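Local coordinates for acyl-CoA dehydrogenase domain protein Tcur3483 (Thermomonospora curvata, PDB 6WY9) that binds FAD, here in its reduced dihydro form, and probably acts as an acyl-CoA dehydrogenase-type oxidoreductase on CH-CH groups of its substrates, at residues G138-G150 against S174-W188. Residues are numbered along the deposited sequence; the frame is centred on the assembly and turned at random.
Sequences GDIVFAIGYTEPG and SKIFTSGANTADYIW. With FDA (dihydroflavine-adenine dinucleotide), chain C.
Ala143 sits at the middle of a parallel strand pair: its N donates to Tyr186 O, its O takes Trp188 N at 2.8 Å, and Gly145 N continues the ladder to Trp188 O. Glycine suits position 145, where a CB would run into Ile187 CG2. Ahead of the strands, Asp185 OD2 accepts a hydrogen bond from Val141 N (3.0 Å) and also forms a salt bridge with Arg63.

Apolar packing covers both faces of the pair. On one, Tyr186 CB lies over the Phe142 ring, 3.9 Å from its centroid in a CH-pi contact, and Ile140 CG2 meets the edge of the Tyr186 ring. Trp188, with CG anti to the backbone N (chi1 171°), runs beside Ile144, whose CD1 reaches Trp188 CD1 at 3.8 Å. On the other face the small Ala143 CB fits against Ala184 CB and Ile187 CD1.

Beyond strand 142-145 the chain meets strand 168-176, where Lys175 bends at chi2 (-76°), which brings NZ to Tyr146 O at 2.8 Å and into a salt bridge with Glu148 OE2; Ala190 O is a further acceptor, and Glu148 OE2 is also hydrogen-bonded by Thr160. With an alanine in its place, Tyr146 O, Ala190 O and the buried Glu148 carboxylate would probably lose their shared cationic partner. Alongside, Ile176 N donates a hydrogen bond to Thr147 O.

These bonds tie down the 146-149 loop, consistent with its role in flavin binding. FDA O2 accepts from Tyr146 N and from Thr147 N (2.7 Å), FDA N3 donates to Ile144 O, and FDA N1 donates to Thr147 OG1. From the second segment Ser179 N reaches FDA O4 (3.2 Å), and a water joins that oxygen to Ile144 N and Ser179 O. Such largely backbone recognition of the pyrimidine edge, completed by the Thr147 hydroxyl, belongs to the flavin site of the acyl-CoA dehydrogenase middle beta domain.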
ATOM      1  N   GLY A 138      40.769 -16.478  -7.589  1.00 81.52           N
ATOM      2  CA  GLY A 138      40.671 -15.155  -7.022  1.00 78.82           C
ATOM      3  C   GLY A 138      41.688 -14.173  -7.545  1.00 78.20           C
ATOM      4  O   GLY A 138      41.999 -13.204  -6.853  1.00 78.51           O
ATOM      5  N   ASP A 139      42.226 -14.393  -8.744  1.00 77.47           N
ATOM      6  CA  ASP A 139      43.194 -13.464  -9.307  1.00 76.78           C
ATOM      7  C   ASP A 139      42.607 -12.530 -10.359  1.00 73.92           C
ATOM      8  O   ASP A 139      43.237 -11.516 -10.675  1.00 74.42           O
ATOM      9  CB  ASP A 139      44.381 -14.226  -9.918  1.00 80.33           C
ATOM     10  CG  ASP A 139      45.235 -14.895  -8.857  1.00 84.55           C
ATOM     11  OD1 ASP A 139      45.812 -14.181  -8.005  1.00 84.70           O
ATOM     12  OD2 ASP A 139      45.296 -16.138  -8.854  1.00 87.46           O
ATOM     13  N   ILE A 140      41.430 -12.830 -10.905  1.00 71.18           N
ATOM     14  CA  ILE A 140      40.814 -11.996 -11.926  1.00 67.68           C
ATOM     15  C   ILE A 140      39.455 -11.537 -11.426  1.00 64.79           C
ATOM     16  O   ILE A 140      38.609 -12.369 -11.068  1.00 64.92           O
ATOM     17  CB  ILE A 140      40.643 -12.736 -13.258  1.00 69.01           C
ATOM     18  CG1 ILE A 140      41.993 -13.117 -13.850  1.00 71.64           C
ATOM     19  CG2 ILE A 140      39.857 -11.851 -14.239  1.00 66.50           C
ATOM     20  CD1 ILE A 140      41.872 -14.176 -14.904  1.00 73.45           C
ATOM     21  N   VAL A 141      39.237 -10.227 -11.431  1.00 61.07           N
ATOM     22  CA  VAL A 141      37.936  -9.660 -11.097  1.00 59.50           C
ATOM     23  C   VAL A 141      37.446  -8.841 -12.281  1.00 57.29           C
ATOM     24  O   VAL A 141      38.242  -8.187 -12.966  1.00 58.73           O
ATOM     25  CB  VAL A 141      37.984  -8.813  -9.805  1.00 60.08           C
ATOM     26  CG1 VAL A 141      36.724  -7.921  -9.671  1.00 57.63           C
ATOM     27  CG2 VAL A 141      38.129  -9.723  -8.567  1.00 62.04           C
ATOM     28  N   PHE A 142      36.136  -8.906 -12.535  1.00 54.52           N
ATOM     29  CA  PHE A 142      35.476  -8.252 -13.652  1.00 51.91           C
ATOM     30  C   PHE A 142      34.560  -7.161 -13.142  1.00 50.80           C
ATOM     31  O   PHE A 142      34.023  -7.254 -12.039  1.00 49.61           O
ATOM     32  CB  PHE A 142      34.619  -9.223 -14.472  1.00 52.95           C
ATOM     33  CG  PHE A 142      35.371  -9.934 -15.590  1.00 57.19           C
ATOM     34  CD1 PHE A 142      36.182 -11.013 -15.310  1.00 60.56           C
ATOM     35  CD2 PHE A 142      35.238  -9.529 -16.927  1.00 58.61           C
ATOM     36  CE1 PHE A 142      36.878 -11.677 -16.338  1.00 63.53           C
ATOM     37  CE2 PHE A 142      35.917 -10.188 -17.954  1.00 61.14           C
ATOM     38  CZ  PHE A 142      36.740 -11.271 -17.644  1.00 64.54           C
ATOM     39  N   ALA A 143      34.336  -6.149 -13.975  1.00 50.56           N
ATOM     40  CA  ALA A 143      33.296  -5.167 -13.719  1.00 49.76           C
ATOM     41  C   ALA A 143      32.370  -5.118 -14.936  1.00 50.34           C
ATOM     42  O   ALA A 143      32.785  -5.413 -16.060  1.00 51.19           O
ATOM     43  CB  ALA A 143      33.924  -3.787 -13.378  1.00 48.73           C
ATOM     44  N   ILE A 144      31.091  -4.790 -14.708  1.00 48.11           N
ATOM     45  CA  ILE A 144      30.082  -4.818 -15.771  1.00 46.66           C
ATOM     46  C   ILE A 144      29.977  -3.436 -16.405  1.00 46.58           C
ATOM     47  O   ILE A 144      29.603  -2.461 -15.736  1.00 44.43           O
ATOM     48  CB  ILE A 144      28.698  -5.252 -15.253  1.00 47.06           C
ATOM     49  CG1 ILE A 144      28.707  -6.650 -14.631  1.00 47.18           C
ATOM     50  CG2 ILE A 144      27.717  -5.244 -16.448  1.00 47.39           C
ATOM     51  CD1 ILE A 144      29.150  -7.741 -15.607  1.00 49.42           C
ATOM     52  N   GLY A 145      30.205  -3.367 -17.709  1.00 46.28           N
ATOM     53  CA  GLY A 145      30.105  -2.109 -18.423  1.00 46.84           C
ATOM     54  C   GLY A 145      28.899  -2.030 -19.344  1.00 47.35           C
ATOM     55  O   GLY A 145      29.050  -2.167 -20.561  1.00 47.84           O
ATOM     56  N   TYR A 146      27.695  -1.829 -18.787  1.00 46.08           N
ATOM     57  CA  TYR A 146      26.493  -1.684 -19.615  1.00 46.17           C
ATOM     58  C   TYR A 146      26.043  -0.230 -19.739  1.00 44.97           C
ATOM     59  O   TYR A 146      26.018   0.346 -20.842  1.00 46.51           O
ATOM     60  CB  TYR A 146      25.351  -2.517 -19.028  1.00 45.65           C
ATOM     61  CG  TYR A 146      25.538  -4.011 -19.117  1.00 47.55           C
ATOM     62  CD1 TYR A 146      26.478  -4.577 -19.970  1.00 47.77           C
ATOM     63  CD2 TYR A 146      24.759  -4.852 -18.337  1.00 47.10           C
ATOM     64  CE1 TYR A 146      26.632  -5.946 -20.029  1.00 50.68           C
ATOM     65  CE2 TYR A 146      24.902  -6.189 -18.403  1.00 49.36           C
ATOM     66  CZ  TYR A 146      25.838  -6.741 -19.230  1.00 51.34           C
ATOM     67  OH  TYR A 146      25.934  -8.112 -19.252  1.00 55.24           O
ATOM     68  N   THR A 147      25.736   0.376 -18.591  1.00 42.75           N
ATOM     69  CA  THR A 147      24.976   1.608 -18.493  1.00 41.19           C
ATOM     70  C   THR A 147      25.772   2.786 -19.009  1.00 41.41           C
ATOM     71  O   THR A 147      26.969   2.914 -18.740  1.00 43.39           O
ATOM     72  CB  THR A 147      24.585   1.826 -17.020  1.00 39.67           C
ATOM     73  OG1 THR A 147      23.862   0.677 -16.566  1.00 39.79           O
ATOM     74  CG2 THR A 147      23.720   3.102 -16.825  1.00 37.28           C
ATOM     75  N   GLU A 148      25.103   3.659 -19.756  1.00 40.77           N
ATOM     76  CA  GLU A 148      25.659   4.913 -20.237  1.00 41.49           C
ATOM     77  C   GLU A 148      24.778   6.060 -19.762  1.00 41.94           C
ATOM     78  O   GLU A 148      23.594   5.859 -19.470  1.00 41.55           O
ATOM     79  CB  GLU A 148      25.730   4.939 -21.774  1.00 43.39           C
ATOM     80  CG  GLU A 148      26.421   3.696 -22.312  1.00 45.34           C
ATOM     81  CD  GLU A 148      26.602   3.689 -23.840  1.00 49.77           C
ATOM     82  OE1 GLU A 148      25.871   4.435 -24.569  1.00 50.05           O
ATOM     83  OE2 GLU A 148      27.491   2.909 -24.307  1.00 50.93           O
ATOM     84  N   PRO A 149      25.302   7.277 -19.725  1.00 44.17           N
ATOM     85  CA  PRO A 149      24.414   8.430 -19.487  1.00 43.77           C
ATOM     86  C   PRO A 149      23.168   8.431 -20.376  1.00 43.83           C
ATOM     87  O   PRO A 149      22.092   8.772 -19.878  1.00 42.92           O
ATOM     88  CB  PRO A 149      25.327   9.646 -19.775  1.00 44.52           C
ATOM     89  CG  PRO A 149      26.723   9.131 -19.464  1.00 45.76           C
ATOM     90  CD  PRO A 149      26.723   7.663 -19.894  1.00 44.54           C
ATOM     91  N   GLY A 150      23.279   8.109 -21.682  1.00 42.53           N
ATOM     92  CA  GLY A 150      22.136   8.074 -22.576  1.00 42.93           C
ATOM     93  C   GLY A 150      21.421   6.735 -22.698  1.00 43.79           C
ATOM     94  O   GLY A 150      20.486   6.580 -23.495  1.00 42.48           O
ATOM     95  N   SER A 174      31.849   5.752 -23.285  1.00 56.68           N
ATOM     96  CA  SER A 174      31.951   5.827 -21.834  1.00 57.99           C
ATOM     97  C   SER A 174      30.795   5.049 -21.227  1.00 56.55           C
ATOM     98  O   SER A 174      29.786   4.798 -21.888  1.00 57.39           O
ATOM     99  CB  SER A 174      31.902   7.274 -21.360  1.00 59.09           C
ATOM    100  OG  SER A 174      30.558   7.688 -21.454  1.00 58.28           O
ATOM    101  N   LYS A 175      30.945   4.684 -19.946  1.00 53.98           N
ATOM    102  CA  LYS A 175      29.899   4.025 -19.179  1.00 50.84           C
ATOM    103  C   LYS A 175      29.783   4.716 -17.820  1.00 49.96           C
ATOM    104  O   LYS A 175      30.677   5.443 -17.393  1.00 48.22           O
ATOM    105  CB  LYS A 175      30.177   2.520 -18.984  1.00 49.79           C
ATOM    106  CG  LYS A 175      30.328   1.722 -20.303  1.00 50.83           C
ATOM    107  CD  LYS A 175      28.965   1.455 -20.977  1.00 49.19           C
ATOM    108  CE  LYS A 175      29.157   0.809 -22.372  1.00 50.04           C
ATOM    109  NZ  LYS A 175      27.845   0.342 -22.976  1.00 49.24           N
ATOM    110  N   ILE A 176      28.687   4.475 -17.129  1.00 49.03           N
ATOM    111  CA  ILE A 176      28.445   5.175 -15.876  1.00 49.24           C
ATOM    112  C   ILE A 176      27.934   4.169 -14.859  1.00 45.15           C
ATOM    113  O   ILE A 176      27.247   3.199 -15.197  1.00 43.55           O
ATOM    114  CB  ILE A 176      27.464   6.377 -16.080  1.00 50.95           C
ATOM    115  CG1 ILE A 176      27.249   7.146 -14.762  1.00 53.34           C
ATOM    116  CG2 ILE A 176      26.134   5.879 -16.621  1.00 47.86           C
ATOM    117  CD1 ILE A 176      26.915   8.645 -14.925  1.00 55.32           C
ATOM    118  N   PHE A 177      28.293   4.383 -13.593  1.00 44.07           N
ATOM    119  CA  PHE A 177      27.954   3.449 -12.517  1.00 42.63           C
ATOM    120  C   PHE A 177      28.602   2.068 -12.729  1.00 44.18           C
ATOM    121  O   PHE A 177      28.028   1.023 -12.386  1.00 44.43           O
ATOM    122  CB  PHE A 177      26.428   3.294 -12.310  1.00 42.25           C
ATOM    123  CG  PHE A 177      25.684   4.590 -12.252  1.00 44.05           C
ATOM    124  CD1 PHE A 177      25.922   5.504 -11.236  1.00 45.88           C
ATOM    125  CD2 PHE A 177      24.749   4.914 -13.237  1.00 43.84           C
ATOM    126  CE1 PHE A 177      25.253   6.749 -11.215  1.00 46.52           C
ATOM    127  CE2 PHE A 177      24.052   6.149 -13.210  1.00 44.10           C
ATOM    128  CZ  PHE A 177      24.314   7.064 -12.190  1.00 45.42           C
ATOM    129  N   THR A 178      29.827   2.059 -13.235  1.00 44.46           N
ATOM    130  CA  THR A 178      30.583   0.820 -13.432  1.00 45.88           C
ATOM    131  C   THR A 178      31.156   0.389 -12.092  1.00 46.37           C
ATOM    132  O   THR A 178      32.315   0.670 -11.791  1.00 48.31           O
ATOM    133  CB  THR A 178      31.716   1.033 -14.436  1.00 46.30           C
ATOM    134  OG1 THR A 178      31.248   1.779 -15.577  1.00 46.19           O
ATOM    135  CG2 THR A 178      32.263  -0.303 -14.894  1.00 47.48           C
ATOM    136  N   SER A 179      30.372  -0.362 -11.306  1.00 45.52           N
ATOM    137  CA  SER A 179      30.834  -0.785  -9.984  1.00 46.72           C
ATOM    138  C   SER A 179      32.063  -1.658 -10.098  1.00 47.49           C
ATOM    139  O   SER A 179      32.092  -2.605 -10.894  1.00 48.44           O
ATOM    140  CB  SER A 179      29.775  -1.585  -9.210  1.00 48.56           C
ATOM    141  OG  SER A 179      28.526  -0.972  -9.292  1.00 50.48           O
ATOM    142  N   GLY A 180      33.025  -1.390  -9.218  1.00 48.80           N
ATOM    143  CA  GLY A 180      34.270  -2.112  -9.142  1.00 50.05           C
ATOM    144  C   GLY A 180      35.278  -1.774 -10.232  1.00 50.70           C
ATOM    145  O   GLY A 180      36.346  -2.393 -10.265  1.00 52.45           O
ATOM    146  N   ALA A 181      34.985  -0.841 -11.140  1.00 50.21           N
ATOM    147  CA  ALA A 181      35.934  -0.631 -12.231  1.00 52.89           C
ATOM    148  C   ALA A 181      37.301  -0.211 -11.703  1.00 56.27           C
ATOM    149  O   ALA A 181      38.314  -0.487 -12.344  1.00 59.08           O
ATOM    150  CB  ALA A 181      35.418   0.399 -13.240  1.00 51.95           C
ATOM    151  N   ASN A 182      37.343   0.458 -10.544  1.00 56.20           N
ATOM    152  CA  ASN A 182      38.601   0.896  -9.935  1.00 58.81           C
ATOM    153  C   ASN A 182      39.419  -0.258  -9.362  1.00 61.07           C
ATOM    154  O   ASN A 182      40.626  -0.094  -9.135  1.00 64.30           O
ATOM    155  CB  ASN A 182      38.320   1.922  -8.824  1.00 58.06           C
ATOM    156  CG  ASN A 182      37.311   1.405  -7.766  1.00 58.35           C
ATOM    157  OD1 ASN A 182      36.304   0.782  -8.094  1.00 57.01           O
ATOM    158  ND2 ASN A 182      37.594   1.673  -6.498  1.00 59.42           N
ATOM    159  N   THR A 183      38.794  -1.416  -9.110  1.00 59.34           N
ATOM    160  CA  THR A 183      39.486  -2.566  -8.528  1.00 59.81           C
ATOM    161  C   THR A 183      39.503  -3.778  -9.437  1.00 57.70           C
ATOM    162  O   THR A 183      40.135  -4.772  -9.085  1.00 60.62           O
ATOM    163  CB  THR A 183      38.849  -2.983  -7.178  1.00 60.47           C
ATOM    164  OG1 THR A 183      37.495  -3.421  -7.371  1.00 57.56           O
ATOM    165  CG2 THR A 183      38.849  -1.826  -6.201  1.00 60.86           C
ATOM    166  N   ALA A 184      38.823  -3.734 -10.576  1.00 53.97           N
ATOM    167  CA  ALA A 184      38.745  -4.853 -11.500  1.00 55.57           C
ATOM    168  C   ALA A 184      39.967  -4.895 -12.426  1.00 58.49           C
ATOM    169  O   ALA A 184      40.665  -3.896 -12.627  1.00 58.49           O
ATOM    170  CB  ALA A 184      37.466  -4.771 -12.340  1.00 53.54           C
ATOM    171  N   ASP A 185      40.207  -6.082 -12.990  1.00 62.14           N
ATOM    172  CA  ASP A 185      41.206  -6.287 -14.031  1.00 65.72           C
ATOM    173  C   ASP A 185      40.631  -6.221 -15.437  1.00 64.79           C
ATOM    174  O   ASP A 185      41.396  -6.005 -16.388  1.00 65.70           O
ATOM    175  CB  ASP A 185      41.878  -7.650 -13.865  1.00 71.10           C
ATOM    176  CG  ASP A 185      42.393  -7.873 -12.471  1.00 73.95           C
ATOM    177  OD1 ASP A 185      43.300  -7.136 -12.037  1.00 75.79           O
ATOM    178  OD2 ASP A 185      41.869  -8.778 -11.801  1.00 74.58           O
ATOM    179  N   TYR A 186      39.322  -6.445 -15.598  1.00 61.33           N
ATOM    180  CA  TYR A 186      38.688  -6.439 -16.913  1.00 59.67           C
ATOM    181  C   TYR A 186      37.272  -5.891 -16.820  1.00 56.39           C
ATOM    182  O   TYR A 186      36.574  -6.106 -15.824  1.00 55.11           O
ATOM    183  CB  TYR A 186      38.612  -7.832 -17.519  1.00 61.38           C
ATOM    184  CG  TYR A 186      39.958  -8.475 -17.739  1.00 65.34           C
ATOM    185  CD1 TYR A 186      40.744  -8.131 -18.841  1.00 67.10           C
ATOM    186  CD2 TYR A 186      40.431  -9.429 -16.859  1.00 67.70           C
ATOM    187  CE1 TYR A 186      41.972  -8.726 -19.041  1.00 70.70           C
ATOM    188  CE2 TYR A 186      41.651 -10.032 -17.051  1.00 71.04           C
ATOM    189  CZ  TYR A 186      42.414  -9.679 -18.142  1.00 72.18           C
ATOM    190  OH  TYR A 186      43.625 -10.288 -18.319  1.00 75.06           O
ATOM    191  N   ILE A 187      36.853  -5.199 -17.885  1.00 55.18           N
ATOM    192  CA  ILE A 187      35.482  -4.740 -18.053  1.00 54.30           C
ATOM    193  C   ILE A 187      34.767  -5.687 -19.007  1.00 56.27           C
ATOM    194  O   ILE A 187      35.281  -6.010 -20.092  1.00 59.00           O
ATOM    195  CB  ILE A 187      35.424  -3.290 -18.579  1.00 51.64           C
ATOM    196  CG1 ILE A 187      36.411  -2.398 -17.820  1.00 51.42           C
ATOM    197  CG2 ILE A 187      34.016  -2.731 -18.437  1.00 49.03           C
ATOM    198  CD1 ILE A 187      36.069  -2.165 -16.320  1.00 49.05           C
ATOM    199  N   TRP A 188      33.583  -6.135 -18.601  1.00 53.51           N
ATOM    200  CA  TRP A 188      32.671  -6.859 -19.482  1.00 53.94           C
ATOM    201  C   TRP A 188      31.850  -5.788 -20.191  1.00 52.91           C
ATOM    202  O   TRP A 188      30.891  -5.265 -19.631  1.00 50.99           O
ATOM    203  CB  TRP A 188      31.824  -7.796 -18.645  1.00 52.72           C
ATOM    204  CG  TRP A 188      30.696  -8.499 -19.254  1.00 53.04           C
ATOM    205  CD1 TRP A 188      29.410  -8.061 -19.335  1.00 52.49           C
ATOM    206  CD2 TRP A 188      30.703  -9.849 -19.750  1.00 56.55           C
ATOM    207  NE1 TRP A 188      28.608  -9.053 -19.872  1.00 54.35           N
ATOM    208  CE2 TRP A 188      29.382 -10.153 -20.147  1.00 56.94           C
ATOM    209  CE3 TRP A 188      31.701 -10.817 -19.912  1.00 59.12           C
ATOM    210  CZ2 TRP A 188      29.034 -11.381 -20.709  1.00 59.99           C
ATOM    211  CZ3 TRP A 188      31.354 -12.039 -20.461  1.00 62.70           C
ATOM    212  CH2 TRP A 188      30.032 -12.309 -20.856  1.00 62.87           C
TER
HETATM  213  PA  FDA C 401      16.709   5.750 -16.120  1.00 36.59           P
HETATM  214  O1A FDA C 401      16.828   7.232 -16.286  1.00 37.23           O
HETATM  215  O2A FDA C 401      16.739   4.841 -17.360  1.00 35.31           O
HETATM  216  O5B FDA C 401      15.181   5.428 -15.463  1.00 38.90           O
HETATM  217  C5B FDA C 401      15.074   6.150 -14.265  1.00 37.80           C
HETATM  218  C4B FDA C 401      13.719   5.765 -13.641  1.00 38.75           C
HETATM  219  O4B FDA C 401      12.697   5.989 -14.725  1.00 38.45           O
HETATM  220  C3B FDA C 401      13.579   4.264 -13.378  1.00 37.70           C
HETATM  221  O3B FDA C 401      14.011   3.908 -12.117  1.00 36.38           O
HETATM  222  C2B FDA C 401      12.072   4.091 -13.428  1.00 38.44           C
HETATM  223  O2B FDA C 401      11.364   4.674 -12.268  1.00 38.84           O
HETATM  224  C1B FDA C 401      11.643   4.977 -14.639  1.00 38.35           C
HETATM  225  N9A FDA C 401      11.494   4.255 -15.901  1.00 38.20           N
HETATM  226  C8A FDA C 401      12.473   3.954 -16.867  1.00 37.99           C
HETATM  227  N7A FDA C 401      11.965   3.340 -17.929  1.00 37.47           N
HETATM  228  C5A FDA C 401      10.618   3.225 -17.662  1.00 36.80           C
HETATM  229  C6A FDA C 401       9.578   2.639 -18.401  1.00 36.86           C
HETATM  230  N6A FDA C 401       9.796   2.071 -19.602  1.00 35.35           N
HETATM  231  N1A FDA C 401       8.315   2.640 -17.920  1.00 36.31           N
HETATM  232  C2A FDA C 401       8.172   3.228 -16.696  1.00 37.18           C
HETATM  233  N3A FDA C 401       9.067   3.819 -15.868  1.00 35.39           N
HETATM  234  C4A FDA C 401      10.297   3.805 -16.404  1.00 37.15           C
HETATM  235  N1  FDA C 401      25.334  -0.422 -14.445  1.00 42.49           N
HETATM  236  C2  FDA C 401      26.373  -1.088 -15.128  1.00 44.16           C
HETATM  237  O2  FDA C 401      26.423  -1.059 -16.378  1.00 45.25           O
HETATM  238  N3  FDA C 401      27.299  -1.756 -14.335  1.00 43.57           N
HETATM  239  C4  FDA C 401      27.268  -1.797 -12.922  1.00 41.87           C
HETATM  240  O4  FDA C 401      28.146  -2.394 -12.313  1.00 40.31           O
HETATM  241  C4X FDA C 401      26.176  -1.089 -12.309  1.00 41.06           C
HETATM  242  N5  FDA C 401      26.074  -1.076 -10.917  1.00 40.82           N
HETATM  243  C5X FDA C 401      25.380  -0.052 -10.330  1.00 38.59           C
HETATM  244  C6  FDA C 401      25.569   0.266  -9.036  1.00 38.91           C
HETATM  245  C7  FDA C 401      24.847   1.350  -8.477  1.00 39.36           C
HETATM  246  C7M FDA C 401      25.080   1.657  -7.111  1.00 39.63           C
HETATM  247  C8  FDA C 401      23.954   2.061  -9.189  1.00 40.08           C
HETATM  248  C8M FDA C 401      23.193   3.184  -8.605  1.00 40.97           C
HETATM  249  C9  FDA C 401      23.732   1.716 -10.512  1.00 39.73           C
HETATM  250  C9A FDA C 401      24.456   0.672 -11.077  1.00 39.07           C
HETATM  251  N10 FDA C 401      24.245   0.304 -12.417  1.00 40.09           N
HETATM  252  C10 FDA C 401      25.265  -0.418 -13.044  1.00 42.37           C
HETATM  253  C1' FDA C 401      23.346   1.145 -13.257  1.00 40.26           C
HETATM  254  C2' FDA C 401      21.901   0.575 -13.314  1.00 41.26           C
HETATM  255  O2' FDA C 401      21.857  -0.536 -14.073  1.00 41.20           O
HETATM  256  C3' FDA C 401      21.045   1.779 -13.917  1.00 40.33           C
HETATM  257  O3' FDA C 401      20.937   2.836 -12.985  1.00 37.90           O
HETATM  258  C4' FDA C 401      19.679   1.291 -14.375  1.00 41.52           C
HETATM  259  O4' FDA C 401      19.879   0.492 -15.490  1.00 43.24           O
HETATM  260  C5' FDA C 401      18.772   2.528 -14.616  1.00 42.98           C
HETATM  261  O5' FDA C 401      19.342   3.276 -15.649  1.00 40.99           O
HETATM  262  P   FDA C 401      19.264   4.867 -15.269  1.00 38.70           P
HETATM  263  O1P FDA C 401      19.956   4.984 -13.999  1.00 37.94           O
HETATM  264  O2P FDA C 401      19.759   5.632 -16.487  1.00 40.06           O
HETATM  265  O3P FDA C 401      17.684   5.272 -14.963  1.00 36.40           O
HETATM  266  O   HOH W   1      30.142  -4.000 -12.219  1.00 47.27           O